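Local coordinates for iodotyrosine deiodinase (PDB 6TYK) that removes halogen reductively from iodotyrosines and other halotyrosines with the help of FMN, working as a homodimer of the nitroreductase family, at the interface of chains A and B. Sequence-based numbering; all coordinates share one arbitrary frame. Chains: chain A/B, iodotyrosine deiodinase.

Contact 1: the interface of chains A and B. Residues chain A 7, 29, 33, 123, 126-127, 130; chain B 3-5.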
# COMPACT_ATOMS: atom_id res chain seq x y z
N LEU A 7 12.55 -9.82 6.62
CA LEU A 7 12.53 -9.40 5.22
C LEU A 7 12.22 -7.90 5.13
O LEU A 7 12.91 -7.15 4.43
CB LEU A 7 11.47 -10.19 4.46
CG LEU A 7 11.40 -9.96 2.95
CD1 LEU A 7 12.63 -10.53 2.25
CD2 LEU A 7 10.12 -10.59 2.41
N TYR A 29 7.73 -12.53 -11.10
CA TYR A 29 7.42 -13.10 -9.79
C TYR A 29 6.85 -12.04 -8.85
O TYR A 29 5.86 -12.27 -8.17
CB TYR A 29 8.68 -13.70 -9.15
CG TYR A 29 8.50 -14.05 -7.69
CD1 TYR A 29 7.89 -15.24 -7.31
CD2 TYR A 29 8.95 -13.19 -6.69
CE1 TYR A 29 7.73 -15.57 -5.98
CE2 TYR A 29 8.78 -13.51 -5.36
CZ TYR A 29 8.17 -14.70 -5.01
OH TYR A 29 7.99 -15.03 -3.69
N VAL A 33 3.14 -11.89 -7.03
CA VAL A 33 2.90 -11.73 -5.61
C VAL A 33 1.98 -10.54 -5.36
O VAL A 33 0.98 -10.65 -4.65
CB VAL A 33 4.21 -11.55 -4.84
CG1 VAL A 33 3.90 -11.26 -3.39
CG2 VAL A 33 5.09 -12.79 -4.99
N TYR A 123 3.31 -5.32 -1.20
CA TYR A 123 3.59 -6.72 -1.52
C TYR A 123 4.76 -6.79 -2.49
O TYR A 123 5.68 -7.59 -2.33
CB TYR A 123 2.39 -7.37 -2.20
CG TYR A 123 1.27 -7.88 -1.31
CD1 TYR A 123 0.86 -7.18 -0.18
CD2 TYR A 123 0.60 -9.04 -1.65
CE1 TYR A 123 -0.18 -7.65 0.60
CE2 TYR A 123 -0.45 -9.52 -0.88
CZ TYR A 123 -0.83 -8.82 0.24
OH TYR A 123 -1.87 -9.28 1.02
N LEU A 126 8.32 -6.24 -1.11
CA LEU A 126 8.79 -7.40 -0.36
C LEU A 126 9.20 -8.54 -1.28
O LEU A 126 10.20 -9.22 -1.04
CB LEU A 126 7.73 -7.85 0.65
CG LEU A 126 7.52 -6.87 1.79
CD1 LEU A 126 6.26 -7.20 2.58
CD2 LEU A 126 8.74 -6.84 2.69
N ALA A 127 8.44 -8.75 -2.36
CA ALA A 127 8.76 -9.80 -3.32
C ALA A 127 10.08 -9.52 -4.03
O ALA A 127 10.89 -10.43 -4.24
CB ALA A 127 7.63 -9.97 -4.34
N GLU A 130 12.80 -10.48 -1.77
CA GLU A 130 12.98 -11.92 -1.71
C GLU A 130 13.82 -12.43 -2.88
O GLU A 130 14.57 -13.39 -2.75
CB GLU A 130 11.62 -12.63 -1.68
CG GLU A 130 11.73 -14.14 -1.53
CD GLU A 130 10.40 -14.86 -1.63
OE1 GLU A 130 9.46 -14.29 -2.22
OE2 GLU A 130 10.30 -16.00 -1.11
N MET B 3 7.68 -19.07 1.96
CA MET B 3 7.56 -18.46 0.65
C MET B 3 6.60 -17.28 0.68
O MET B 3 5.45 -17.41 1.12
CB MET B 3 7.10 -19.49 -0.39
CG MET B 3 8.07 -20.64 -0.61
SD MET B 3 9.65 -20.09 -1.28
CE MET B 3 9.11 -19.21 -2.74
N LEU B 4 7.07 -16.12 0.23
CA LEU B 4 6.24 -14.93 0.24
C LEU B 4 5.02 -15.09 -0.66
O LEU B 4 3.91 -14.67 -0.31
CB LEU B 4 7.05 -13.70 -0.18
CG LEU B 4 6.28 -12.38 -0.12
CD1 LEU B 4 5.93 -12.01 1.32
CD2 LEU B 4 7.07 -11.26 -0.77
N TYR B 5 5.20 -15.71 -1.82
CA TYR B 5 4.07 -15.90 -2.73
C TYR B 5 2.99 -16.75 -2.07
O TYR B 5 1.80 -16.47 -2.21
CB TYR B 5 4.50 -16.53 -4.05
CG TYR B 5 3.32 -16.84 -4.94
CD1 TYR B 5 2.71 -15.85 -5.69
CD2 TYR B 5 2.79 -18.13 -5.01
CE1 TYR B 5 1.62 -16.12 -6.49
CE2 TYR B 5 1.71 -18.41 -5.80
CZ TYR B 5 1.12 -17.41 -6.55
OH TYR B 5 0.03 -17.71 -7.34

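Contact 2: the interface of chains A and B. Residues chain A 4, 8, 11, 122-123, 125-126; chain B 33, 119, 122-123, 126.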
# COMPACT_ATOMS: atom_id res chain seq x y z
N LEU A 4 8.82 -12.68 8.32
CA LEU A 4 8.49 -11.57 7.45
C LEU A 4 9.15 -10.30 7.97
O LEU A 4 9.60 -9.46 7.20
CB LEU A 4 6.97 -11.38 7.38
CG LEU A 4 6.50 -10.27 6.44
CD1 LEU A 4 6.81 -10.63 4.99
CD2 LEU A 4 5.02 -10.01 6.62
N ALA A 8 11.19 -7.48 5.85
CA ALA A 8 10.82 -6.07 5.90
C ALA A 8 11.95 -5.22 6.47
O ALA A 8 12.23 -4.12 5.99
CB ALA A 8 9.55 -5.88 6.73
N ARG A 11 14.88 -4.88 3.88
CA ARG A 11 14.55 -4.17 2.65
C ARG A 11 14.75 -2.67 2.85
O ARG A 11 14.29 -2.09 3.83
CB ARG A 11 13.12 -4.49 2.21
CG ARG A 11 12.80 -4.04 0.80
CD ARG A 11 12.04 -2.72 0.79
NE ARG A 11 12.11 -2.09 -0.52
CZ ARG A 11 12.21 -0.77 -0.69
NH1 ARG A 11 12.22 0.02 0.36
NH2 ARG A 11 12.29 -0.26 -1.91
N GLY A 122 3.27 -2.51 -1.69
CA GLY A 122 3.90 -3.06 -0.50
C GLY A 122 4.25 -4.53 -0.68
O GLY A 122 5.37 -4.94 -0.38
N TYR A 123 3.31 -5.32 -1.20
CA TYR A 123 3.59 -6.72 -1.52
C TYR A 123 4.76 -6.79 -2.49
O TYR A 123 5.68 -7.59 -2.33
CB TYR A 123 2.39 -7.37 -2.20
CG TYR A 123 1.27 -7.88 -1.31
CD1 TYR A 123 0.86 -7.18 -0.18
CD2 TYR A 123 0.60 -9.04 -1.65
CE1 TYR A 123 -0.18 -7.65 0.60
CE2 TYR A 123 -0.45 -9.52 -0.88
CZ TYR A 123 -0.83 -8.82 0.24
OH TYR A 123 -1.87 -9.28 1.02
N LEU A 125 7.25 -4.77 -3.26
CA LEU A 125 8.58 -4.46 -2.74
C LEU A 125 9.16 -5.60 -1.92
O LEU A 125 10.36 -5.87 -1.99
CB LEU A 125 8.56 -3.18 -1.91
CG LEU A 125 8.13 -1.92 -2.65
CD1 LEU A 125 8.25 -0.71 -1.72
CD2 LEU A 125 8.96 -1.71 -3.91
N LEU A 126 8.32 -6.24 -1.11
CA LEU A 126 8.79 -7.40 -0.36
C LEU A 126 9.20 -8.54 -1.28
O LEU A 126 10.20 -9.22 -1.04
CB LEU A 126 7.73 -7.85 0.65
CG LEU A 126 7.52 -6.87 1.79
CD1 LEU A 126 6.26 -7.20 2.58
CD2 LEU A 126 8.74 -6.84 2.69
N VAL B 33 6.31 -4.93 11.70
CA VAL B 33 6.63 -5.26 10.32
C VAL B 33 6.25 -4.07 9.44
O VAL B 33 7.06 -3.61 8.62
CB VAL B 33 5.89 -6.52 9.84
CG1 VAL B 33 6.09 -6.72 8.36
CG2 VAL B 33 6.40 -7.74 10.60
N LEU B 119 0.84 1.47 1.42
CA LEU B 119 1.94 0.55 1.19
C LEU B 119 2.22 -0.24 2.48
O LEU B 119 2.34 -1.47 2.47
CB LEU B 119 3.14 1.36 0.73
CG LEU B 119 4.37 0.63 0.22
CD1 LEU B 119 5.25 1.60 -0.58
CD2 LEU B 119 5.18 0.01 1.36
N GLY B 122 -0.08 -3.01 3.24
CA GLY B 122 0.28 -4.23 2.53
C GLY B 122 1.19 -5.11 3.38
O GLY B 122 0.96 -6.32 3.54
N TYR B 123 2.23 -4.51 3.95
CA TYR B 123 3.12 -5.23 4.86
C TYR B 123 2.33 -5.80 6.02
O TYR B 123 2.53 -6.95 6.41
CB TYR B 123 4.15 -4.28 5.46
CG TYR B 123 5.38 -3.98 4.62
CD1 TYR B 123 5.30 -3.77 3.25
CD2 TYR B 123 6.62 -3.82 5.23
CE1 TYR B 123 6.43 -3.46 2.51
CE2 TYR B 123 7.74 -3.52 4.52
CZ TYR B 123 7.65 -3.34 3.15
OH TYR B 123 8.80 -3.03 2.45
N LEU B 126 0.16 -8.91 5.33
CA LEU B 126 0.98 -10.10 5.18
C LEU B 126 1.47 -10.60 6.54
O LEU B 126 1.53 -11.80 6.79
CB LEU B 126 2.16 -9.84 4.25
CG LEU B 126 1.77 -9.68 2.78
CD1 LEU B 126 2.95 -9.14 2.01
CD2 LEU B 126 1.32 -11.02 2.22
O HOH W 1 10.94 -2.61 4.12

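Contact 1: the interface of chains A and B
B:Leu4 plugs its CD2 methyl into the surface of helix 113-130 of chain A, at the turn formed by A:Leu126 and A:Ala127. The patch belongs to the homodimer interface of a nitroreductase-family flavoprotein, in which the N-terminal helix 4-10 of one subunit packs on the other subunit. Apolar packing dominates. CG of B:Leu4 stands anti to the backbone N (chi1 -177°), which turns the branched end out towards helix 113-130 of chain A and lets CD2 reach CA of A:Ala127 at 3.4 Å. The same methyl lies 3.8 Å from CB of A:Leu126. Alanine suits this place, since its methyl adds little bulk beside the leucine CD2. A:Val33, on helix 24-35, meets B:Leu4 at about a right angle through CG1, while its other methyl, CG2, sits at the edge of the B:Tyr5 ring, in its plane, and 3.9 Å from that residue's CB. Branching at CB thus lets one valine serve two neighbours.

Polar groups border this apolar centre. The phenol OH of A:Tyr29 accepts a weak hydrogen bond from the backbone N of B:Tyr5, 3.4 Å away and bent to 131° at the hydrogen. The flank of the tyrosine ring also packs by CE1 against CB of B:Tyr5, at 3.9 Å. A:Glu130, extended beyond CG, crosses B:Leu4 obliquely and rests its carboxylate on that residue's side chain, OE1 lying 3.2 Å from CB. OE2 comes within 3.5 Å of the backbone N of B:Leu4, a proximity rather than a hydrogen bond. A negative charge there would probably be favourable beside the positive end of the helix dipole. B:Met3, poorly ordered, lies near the same carboxylate.

Contact 2: the interface of chains A and B
The ring of B:Tyr123 lies against A:Leu126, whose CD1 methyl sits over one face, 3.8 Å from the ring centroid, in a CH-pi contact. Two copies of helix 113-130 meet here in the nitroreductase-type homodimer, and the pair recurs with chains exchanged: CD1 of B:Leu126 covers a face of the A:Tyr123 ring at the same distance. In both tyrosines CG is anti to the carbonyl carbon (chi1 -82° in each), which carries the ring out to the opposite helix. Leucine fits as the partner because its forked end spreads along the ring: in A:Leu126, CD1 rests on CD1 of B:Tyr123, while CD2 reaches towards its CZ and OH.

Further apolar contacts frame the two rings. CA of A:Gly122 lies at the edge of the B:Tyr123 ring, in its plane, and 3.8 Å from CG of B:Leu119; having no side chain, glycine lets the helices come close. CB of A:Ala8 touches CE2 of B:Tyr123 at 3.7 Å, a small methyl that leaves room for the ring, and beside it A:Leu4 packs on B:Val33 and B:Leu126 as the twin, with chains exchanged, of the B:Leu4 packing.

In this patch the polar link between the chains runs through water. The phenol OH of B:Tyr123 lies 2.7 Å from water 1, which is in the plane of the ring at its edge. That water is also 2.7 Å from the backbone O of A:Ala8, with a weak contact to O of A:Arg11. A phenylalanine in place of B:Tyr123 would probably keep the ring packing but leave water 1 without its phenol partner, breaking the bridge to A:Ala8.

Contact 1 and contact 2 lie side by side in one dimer interface, the centres of their C-alpha atoms about 8 Å apart, and they share A:Tyr123 and A:Leu126 on helix 113-130. That helix is the common support: A:Leu126 offers its backbone and CB to contact 1 and its branched end to contact 2. Helices 4-10 and 24-35 also contribute to both, with the chains exchanged, as the two-fold symmetry requires. Each N-terminal helix therefore clasps the partner beside the central helix pair. A:Arg11, just past helix 4-10, belongs to a segment that binds FMN, so this packing may help to place the cofactor site.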